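Local coordinates for 361aa long hypothetical D-aminopeptidase (Pyrococcus horikoshii, PDB 2DRH), which belongs to peptidase family S58 and is probably an aminopeptidase, although its actual function has not been established, at residues K25-V29 / T53-E59; K28-V32 / R160-E166; I243-P249 / V282-N288. All blocks are in the same frame, centred on the assembly; numbering follows the deposited sequence.

Contacts 1 and 2 share K28 and V29 of strand 28-36: contact 1 pairs one edge of that strand with strand 48-56, and contact 2 pairs the other edge with the loop 160-166. Their centres lie 8 Å apart, and L56 CD1 packs 3.5 Å from A161 CB. Contact 3 belongs to the second, larger sheet, its centre 11 Å from that of contact 1. Contacts 1 and 3 touch directly: K25 NZ lies 2.6 Å from T286 OG1, and P57 CA, just after strand 48-56, 3.7 Å from F284 CE1. Contacts 2 and 3 do not touch, with centres 18 Å and nearest atoms about 7 Å apart. Contact 1 thus links the other two.

Contact 1 (K25-V29 / T53-E59); sequences KGVKV and TAILPHE
Antiparallel segments (end-to-end directions 162° apart) pair through their strand parts, 28-29 and 53-56. T53 CG2 lies 4.0 Å from V29 CG1. A54 O receives a CA-H...O contact from V29 CA at 3.3 Å. I55 forms a non-hydrogen-bonded pair with V29 (CA-CA 4.8 Å); these branched side chains, suited to strands, share a face, V29 CG2 4.4 Å from I55 CG1, both touching L204. L56 turns to the other face in the hydrogen-bonded pair with K28 (CA-CA 5.2 Å): K28 N to L56 O is 3.2 Å, L56 N to K28 O 2.9 Å. P57, past the strand, turns the backbone (phi -57°, psi -41°) and lacks an N-H for pairing. A water joins its O (2.8 Å) to K25 O (2.9 Å). H58 CA approaches G26 O at 3.3 Å; G26 has phi 103°, where a CB would crowd the preceding carbonyl. The methylenes of K28 (chi1 m, chi2 t) pack on E59, K28 CD to E59 CG 3.5 Å. Such is the open end of beta hairpin 28-36/48-56.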
# COMPACT_ATOMS: atom_id res chain seq x y z
N LYS A 25 -0.29 -13.04 28.34
CA LYS A 25 -1.04 -14.22 28.76
C LYS A 25 -1.74 -14.95 27.62
O LYS A 25 -2.49 -14.35 26.84
CB LYS A 25 -2.07 -13.85 29.84
CG LYS A 25 -3.25 -13.04 29.33
CD LYS A 25 -2.88 -11.57 29.12
CE LYS A 25 -3.91 -10.85 28.26
NZ LYS A 25 -3.86 -11.35 26.85
N GLY A 26 -1.49 -16.25 27.52
CA GLY A 26 -2.12 -17.04 26.48
C GLY A 26 -1.18 -17.37 25.33
O GLY A 26 -1.30 -18.42 24.70
N VAL A 27 -0.24 -16.46 25.05
CA VAL A 27 0.71 -16.68 23.97
C VAL A 27 1.66 -17.81 24.35
O VAL A 27 2.10 -17.90 25.49
CB VAL A 27 1.53 -15.39 23.67
CG1 VAL A 27 2.63 -15.67 22.64
CG2 VAL A 27 0.60 -14.30 23.15
N LYS A 28 1.97 -18.68 23.39
CA LYS A 28 2.86 -19.81 23.62
C LYS A 28 3.84 -20.00 22.47
O LYS A 28 3.52 -19.72 21.32
CB LYS A 28 2.03 -21.07 23.85
CG LYS A 28 1.18 -21.00 25.13
CD LYS A 28 0.14 -22.11 25.19
CE LYS A 28 0.78 -23.48 25.20
NZ LYS A 28 -0.24 -24.56 24.99
N VAL A 29 5.04 -20.49 22.80
CA VAL A 29 6.10 -20.72 21.80
C VAL A 29 6.68 -22.13 21.91
O VAL A 29 7.02 -22.59 23.00
CB VAL A 29 7.27 -19.71 21.96
CG1 VAL A 29 8.34 -19.99 20.92
CG2 VAL A 29 6.77 -18.29 21.83
N THR A 53 9.74 -23.03 14.38
CA THR A 53 9.29 -22.36 15.60
C THR A 53 7.82 -21.98 15.40
O THR A 53 7.46 -21.39 14.38
CB THR A 53 10.10 -21.09 15.89
OG1 THR A 53 11.47 -21.43 16.17
CG2 THR A 53 9.52 -20.35 17.09
N ALA A 54 6.99 -22.33 16.38
CA ALA A 54 5.57 -22.03 16.31
C ALA A 54 5.15 -21.04 17.39
O ALA A 54 5.55 -21.15 18.54
CB ALA A 54 4.78 -23.33 16.46
N ILE A 55 4.33 -20.06 17.00
CA ILE A 55 3.83 -19.07 17.94
C ILE A 55 2.31 -19.13 17.89
O ILE A 55 1.70 -18.94 16.84
CB ILE A 55 4.28 -17.62 17.60
CG1 ILE A 55 5.81 -17.51 17.57
CG2 ILE A 55 3.74 -16.64 18.64
CD1 ILE A 55 6.42 -17.69 16.18
N LEU A 56 1.70 -19.43 19.04
CA LEU A 56 0.25 -19.51 19.15
C LEU A 56 -0.27 -18.23 19.79
O LEU A 56 0.19 -17.85 20.87
CB LEU A 56 -0.15 -20.71 20.03
CG LEU A 56 0.09 -22.13 19.50
CD1 LEU A 56 1.52 -22.29 19.01
CD2 LEU A 56 -0.21 -23.12 20.62
N PRO A 57 -1.21 -17.54 19.13
CA PRO A 57 -1.78 -16.30 19.66
C PRO A 57 -2.40 -16.52 21.04
O PRO A 57 -2.26 -15.67 21.93
CB PRO A 57 -2.81 -15.92 18.60
CG PRO A 57 -2.16 -16.41 17.34
CD PRO A 57 -1.65 -17.77 17.74
N HIS A 58 -3.09 -17.64 21.20
CA HIS A 58 -3.70 -18.02 22.47
C HIS A 58 -3.73 -19.54 22.58
O HIS A 58 -3.11 -20.23 21.77
CB HIS A 58 -5.11 -17.40 22.63
CG HIS A 58 -6.09 -17.80 21.57
ND1 HIS A 58 -6.62 -19.07 21.48
CD2 HIS A 58 -6.64 -17.09 20.56
CE1 HIS A 58 -7.46 -19.13 20.46
NE2 HIS A 58 -7.49 -17.94 19.88
N GLU A 59 -4.46 -20.07 23.56
CA GLU A 59 -4.48 -21.51 23.79
C GLU A 59 -5.65 -22.33 23.21
O GLU A 59 -5.66 -23.56 23.30
CB GLU A 59 -4.36 -21.77 25.29
CG GLU A 59 -3.11 -21.14 25.90
CD GLU A 59 -3.21 -20.96 27.41
OE1 GLU A 59 -4.08 -20.18 27.87
OE2 GLU A 59 -2.42 -21.61 28.13
O HOH W 1 -3.55 -15.35 24.36

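Contact 2 (K28-V32 / R160-E166); sequences KVGHV and RADEDFE
This is an edge-strand contact. Strand 28-36 is one of the two outermost strands, within this chain, of a four-stranded mixed sheet, and the irregular loop that follows helix 151-160 lies along its outer edge, joined by a single antiparallel beta bridge. This is the hydrogen-bonded pair V29 with D162 (CA-CA 5.2 Å): V29 N donates to D162 O and D162 N to V29 O, both at 3.0 Å. A161 (phi -57°, psi 134°) and the extended D162 bring the loop into line. K28 points its side chain toward the loop, CB 3.9 Å from A161 CB. A161 CA adds a CA-H...O contact to V29 O at 3.3 Å. G30 comes within 3.5 Å of A161, CA to CA; any CB there would lie 2.5 Å from A161 N, so only glycine permits so close an approach.

The loop then curls back. F165, chi1 p, lays one ring face over V29, whose CB is 3.9 Å from the ring centroid and 25° off the normal, a CH-pi contact that covers the apolar valine; K20 makes a cation-pi contact with the same ring. H31 serves two partners: NE2 donates to E166 O at 2.8 Å, while ND1 is hydrogen-bonded to T53 OG1. A water sits 2.9 Å from V29 O and 3.0 Å from D162 OD1. R160, at the start of the segment, stretches its side chain, with chi2 and chi3 t, along the strand; E156 forms a salt bridge with NE, V32 CG2 lies over one face of the guanidinium, and NH1 donates to H31 O at 2.8 Å.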
# COMPACT_ATOMS: atom_id res chain seq x y z
N LYS A 28 1.97 -18.68 23.39
CA LYS A 28 2.86 -19.81 23.62
C LYS A 28 3.84 -20.00 22.47
O LYS A 28 3.52 -19.72 21.32
CB LYS A 28 2.03 -21.07 23.85
CG LYS A 28 1.18 -21.00 25.13
CD LYS A 28 0.14 -22.11 25.19
CE LYS A 28 0.78 -23.48 25.20
NZ LYS A 28 -0.24 -24.56 24.99
N VAL A 29 5.04 -20.49 22.80
CA VAL A 29 6.10 -20.72 21.80
C VAL A 29 6.68 -22.13 21.91
O VAL A 29 7.02 -22.59 23.00
CB VAL A 29 7.27 -19.71 21.96
CG1 VAL A 29 8.34 -19.99 20.92
CG2 VAL A 29 6.77 -18.29 21.83
N GLY A 30 6.80 -22.80 20.76
CA GLY A 30 7.35 -24.14 20.73
C GLY A 30 8.42 -24.26 19.66
O GLY A 30 8.32 -23.60 18.62
N HIS A 31 9.43 -25.09 19.91
CA HIS A 31 10.54 -25.28 18.97
C HIS A 31 10.80 -26.74 18.59
O HIS A 31 10.46 -27.67 19.32
CB HIS A 31 11.86 -24.79 19.56
CG HIS A 31 11.90 -23.34 19.90
ND1 HIS A 31 11.64 -22.35 18.98
CD2 HIS A 31 12.28 -22.71 21.04
CE1 HIS A 31 11.87 -21.17 19.53
NE2 HIS A 31 12.26 -21.36 20.78
N VAL A 32 11.44 -26.91 17.44
CA VAL A 32 11.87 -28.20 16.93
C VAL A 32 13.21 -27.85 16.30
O VAL A 32 13.28 -27.05 15.36
CB VAL A 32 10.91 -28.79 15.89
CG1 VAL A 32 11.58 -29.96 15.15
CG2 VAL A 32 9.65 -29.28 16.58
N ARG A 160 4.39 -28.45 21.28
CA ARG A 160 5.42 -28.21 22.29
C ARG A 160 5.32 -26.76 22.79
O ARG A 160 5.96 -26.39 23.77
CB ARG A 160 6.82 -28.40 21.72
CG ARG A 160 7.27 -29.82 21.43
CD ARG A 160 8.71 -29.78 20.90
NE ARG A 160 9.31 -31.09 20.67
CZ ARG A 160 10.53 -31.28 20.19
NH1 ARG A 160 11.30 -30.24 19.88
NH2 ARG A 160 11.00 -32.51 19.99
N ALA A 161 4.52 -25.95 22.11
CA ALA A 161 4.38 -24.54 22.48
C ALA A 161 3.92 -24.34 23.91
O ALA A 161 2.99 -25.00 24.37
CB ALA A 161 3.42 -23.85 21.53
N ASP A 162 4.59 -23.43 24.62
CA ASP A 162 4.21 -23.12 25.99
C ASP A 162 4.81 -21.79 26.45
O ASP A 162 5.47 -21.10 25.66
CB ASP A 162 4.61 -24.25 26.95
CG ASP A 162 6.08 -24.26 27.27
OD1 ASP A 162 6.90 -24.50 26.36
OD2 ASP A 162 6.42 -24.03 28.46
N GLU A 163 4.57 -21.45 27.71
CA GLU A 163 5.05 -20.21 28.31
C GLU A 163 6.57 -20.07 28.28
O GLU A 163 7.10 -19.06 27.81
CB GLU A 163 4.58 -20.13 29.77
CG GLU A 163 3.06 -20.14 29.97
CD GLU A 163 2.36 -21.32 29.32
OE1 GLU A 163 2.82 -22.47 29.48
OE2 GLU A 163 1.33 -21.09 28.65
N ASP A 164 7.26 -21.07 28.80
CA ASP A 164 8.71 -21.06 28.84
C ASP A 164 9.21 -21.59 27.49
O ASP A 164 8.63 -22.53 26.94
CB ASP A 164 9.19 -21.96 29.99
CG ASP A 164 10.69 -21.84 30.26
OD1 ASP A 164 11.14 -20.75 30.69
OD2 ASP A 164 11.41 -22.84 30.03
N PHE A 165 10.25 -20.98 26.95
CA PHE A 165 10.80 -21.44 25.68
C PHE A 165 12.24 -20.98 25.55
O PHE A 165 12.59 -19.88 25.97
CB PHE A 165 9.95 -20.94 24.51
CG PHE A 165 9.98 -19.45 24.31
CD1 PHE A 165 10.97 -18.86 23.51
CD2 PHE A 165 9.03 -18.63 24.91
CE1 PHE A 165 11.00 -17.48 23.32
CE2 PHE A 165 9.05 -17.25 24.72
CZ PHE A 165 10.04 -16.67 23.92
N GLU A 166 13.08 -21.85 25.01
CA GLU A 166 14.49 -21.54 24.84
C GLU A 166 14.72 -20.50 23.75
O GLU A 166 13.91 -20.35 22.83
CB GLU A 166 15.27 -22.81 24.50
CG GLU A 166 15.22 -23.87 25.58
CD GLU A 166 16.12 -25.05 25.27
OE1 GLU A 166 15.91 -25.70 24.22
OE2 GLU A 166 17.03 -25.33 26.08
O HOH W 2 8.88 -24.55 24.12

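Contact 3 (I243-P249 / V282-N288); sequences IIATDAP and VAFSTAN
At the apolar centre, the ring of F284 (chi1 69°, p) leans across to the neighbouring strand and sets one face over A245, whose small side chain lets it approach: A245 CB to F284 CZ is 3.6 Å. F284 also touches P57 and V67. I243 CG2 meets the ring edge at F284 CE2, 4.1 Å away, and I243 CD1 packs 3.9 Å from V282 CB on the same face of the sheet. Strands 240-246 and 278-285 are the two parallel strands of a beta-alpha-beta unit whose helix is 252-268; the axes of their parts 243-246 and 282-285 approach to 4.6 Å at 16°. On the opposite face I244 CB lies 3.9 Å from A283 CB, and V319 of helix 309-328 packs on I244.

The register pairs I243 with V282, I244 with A283, A245 with F284 and T246 with S285. The bonds alternate as parallel strands require: I244 N to V282 O 2.7 Å, F284 N to I244 O 3.0 Å, T246 N to F284 O 3.2 Å and T286 N to T246 O 3.0 Å.

Past the strands both segments turn. P249 CB meets A287 CB at 3.9 Å, and the proline also packs on V297 of the second subunit. Each turn is an ST turn begun by a short hydroxyl residue, chi1 t. T246 OG1 accepts from A248 N at 3.1 Å and is also hydrogen-bonded to T200 O. S285 OG accepts from A287 N at 3.1 Å and joins the two turns by donating to A248 O at 2.6 Å.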
# COMPACT_ATOMS: atom_id res chain seq x y z
N ILE A 243 7.91 -10.70 15.49
CA ILE A 243 6.54 -11.03 15.87
C ILE A 243 6.19 -10.25 17.12
O ILE A 243 6.83 -10.41 18.17
CB ILE A 243 6.38 -12.54 16.14
CG1 ILE A 243 6.81 -13.34 14.91
CG2 ILE A 243 4.93 -12.86 16.50
CD1 ILE A 243 6.00 -13.05 13.67
N ILE A 244 5.19 -9.40 17.01
CA ILE A 244 4.77 -8.59 18.14
C ILE A 244 3.41 -9.04 18.68
O ILE A 244 2.48 -9.31 17.91
CB ILE A 244 4.65 -7.10 17.75
CG1 ILE A 244 5.87 -6.66 16.93
CG2 ILE A 244 4.50 -6.25 19.01
CD1 ILE A 244 7.18 -6.87 17.62
N ALA A 245 3.32 -9.12 20.00
CA ALA A 245 2.07 -9.50 20.65
C ALA A 245 1.77 -8.49 21.75
O ALA A 245 2.69 -7.95 22.37
CB ALA A 245 2.19 -10.90 21.25
N THR A 246 0.49 -8.22 21.97
CA THR A 246 0.06 -7.29 23.01
C THR A 246 -1.34 -7.63 23.48
O THR A 246 -2.12 -8.24 22.75
CB THR A 246 0.06 -5.82 22.51
OG1 THR A 246 -0.33 -4.96 23.59
CG2 THR A 246 -0.93 -5.64 21.35
N ASP A 247 -1.65 -7.24 24.71
CA ASP A 247 -2.97 -7.49 25.27
C ASP A 247 -3.79 -6.20 25.23
O ASP A 247 -4.87 -6.11 25.80
CB ASP A 247 -2.85 -8.04 26.70
CG ASP A 247 -2.17 -7.06 27.66
OD1 ASP A 247 -1.43 -6.16 27.20
OD2 ASP A 247 -2.37 -7.20 28.88
N ALA A 248 -3.25 -5.19 24.55
CA ALA A 248 -3.94 -3.92 24.42
C ALA A 248 -4.96 -4.01 23.29
O ALA A 248 -4.68 -4.56 22.23
CB ALA A 248 -2.93 -2.81 24.12
N PRO A 249 -6.19 -3.50 23.52
CA PRO A 249 -7.22 -3.55 22.48
C PRO A 249 -6.88 -2.61 21.33
O PRO A 249 -6.73 -1.41 21.53
CB PRO A 249 -8.48 -3.13 23.24
CG PRO A 249 -7.95 -2.17 24.25
CD PRO A 249 -6.71 -2.90 24.76
N VAL A 282 5.11 -8.69 12.22
CA VAL A 282 3.71 -9.08 12.32
C VAL A 282 3.23 -8.81 13.74
O VAL A 282 3.80 -9.30 14.71
CB VAL A 282 3.52 -10.57 11.98
CG1 VAL A 282 2.08 -10.99 12.23
CG2 VAL A 282 3.88 -10.82 10.51
N ALA A 283 2.17 -8.01 13.87
CA ALA A 283 1.64 -7.67 15.18
C ALA A 283 0.19 -8.11 15.34
O ALA A 283 -0.60 -8.03 14.40
CB ALA A 283 1.74 -6.17 15.40
N PHE A 284 -0.14 -8.58 16.54
CA PHE A 284 -1.50 -9.03 16.83
C PHE A 284 -1.86 -8.77 18.28
O PHE A 284 -0.99 -8.67 19.14
CB PHE A 284 -1.66 -10.52 16.50
CG PHE A 284 -0.89 -11.45 17.42
CD1 PHE A 284 -1.42 -11.83 18.66
CD2 PHE A 284 0.34 -11.97 17.04
CE1 PHE A 284 -0.73 -12.71 19.50
CE2 PHE A 284 1.04 -12.85 17.86
CZ PHE A 284 0.50 -13.23 19.10
N SER A 285 -3.16 -8.64 18.54
CA SER A 285 -3.65 -8.39 19.89
C SER A 285 -4.49 -9.57 20.35
O SER A 285 -5.16 -10.21 19.55
CB SER A 285 -4.48 -7.11 19.93
OG SER A 285 -5.11 -6.94 21.19
N THR A 286 -4.45 -9.86 21.64
CA THR A 286 -5.22 -10.96 22.21
C THR A 286 -6.48 -10.40 22.84
O THR A 286 -7.32 -11.15 23.35
CB THR A 286 -4.43 -11.68 23.31
OG1 THR A 286 -4.06 -10.73 24.32
CG2 THR A 286 -3.17 -12.32 22.75
N ALA A 287 -6.62 -9.08 22.81
CA ALA A 287 -7.77 -8.41 23.42
C ALA A 287 -9.12 -8.65 22.76
O ALA A 287 -10.15 -8.69 23.44
CB ALA A 287 -7.49 -6.92 23.51
N ASN A 288 -9.14 -8.80 21.43
CA ASN A 288 -10.40 -9.03 20.72
C ASN A 288 -10.40 -10.31 19.90
O ASN A 288 -9.74 -10.41 18.87
CB ASN A 288 -10.70 -7.86 19.77
CG ASN A 288 -11.15 -6.61 20.51
OD1 ASN A 288 -12.28 -6.53 21.00
ND2 ASN A 288 -10.26 -5.63 20.59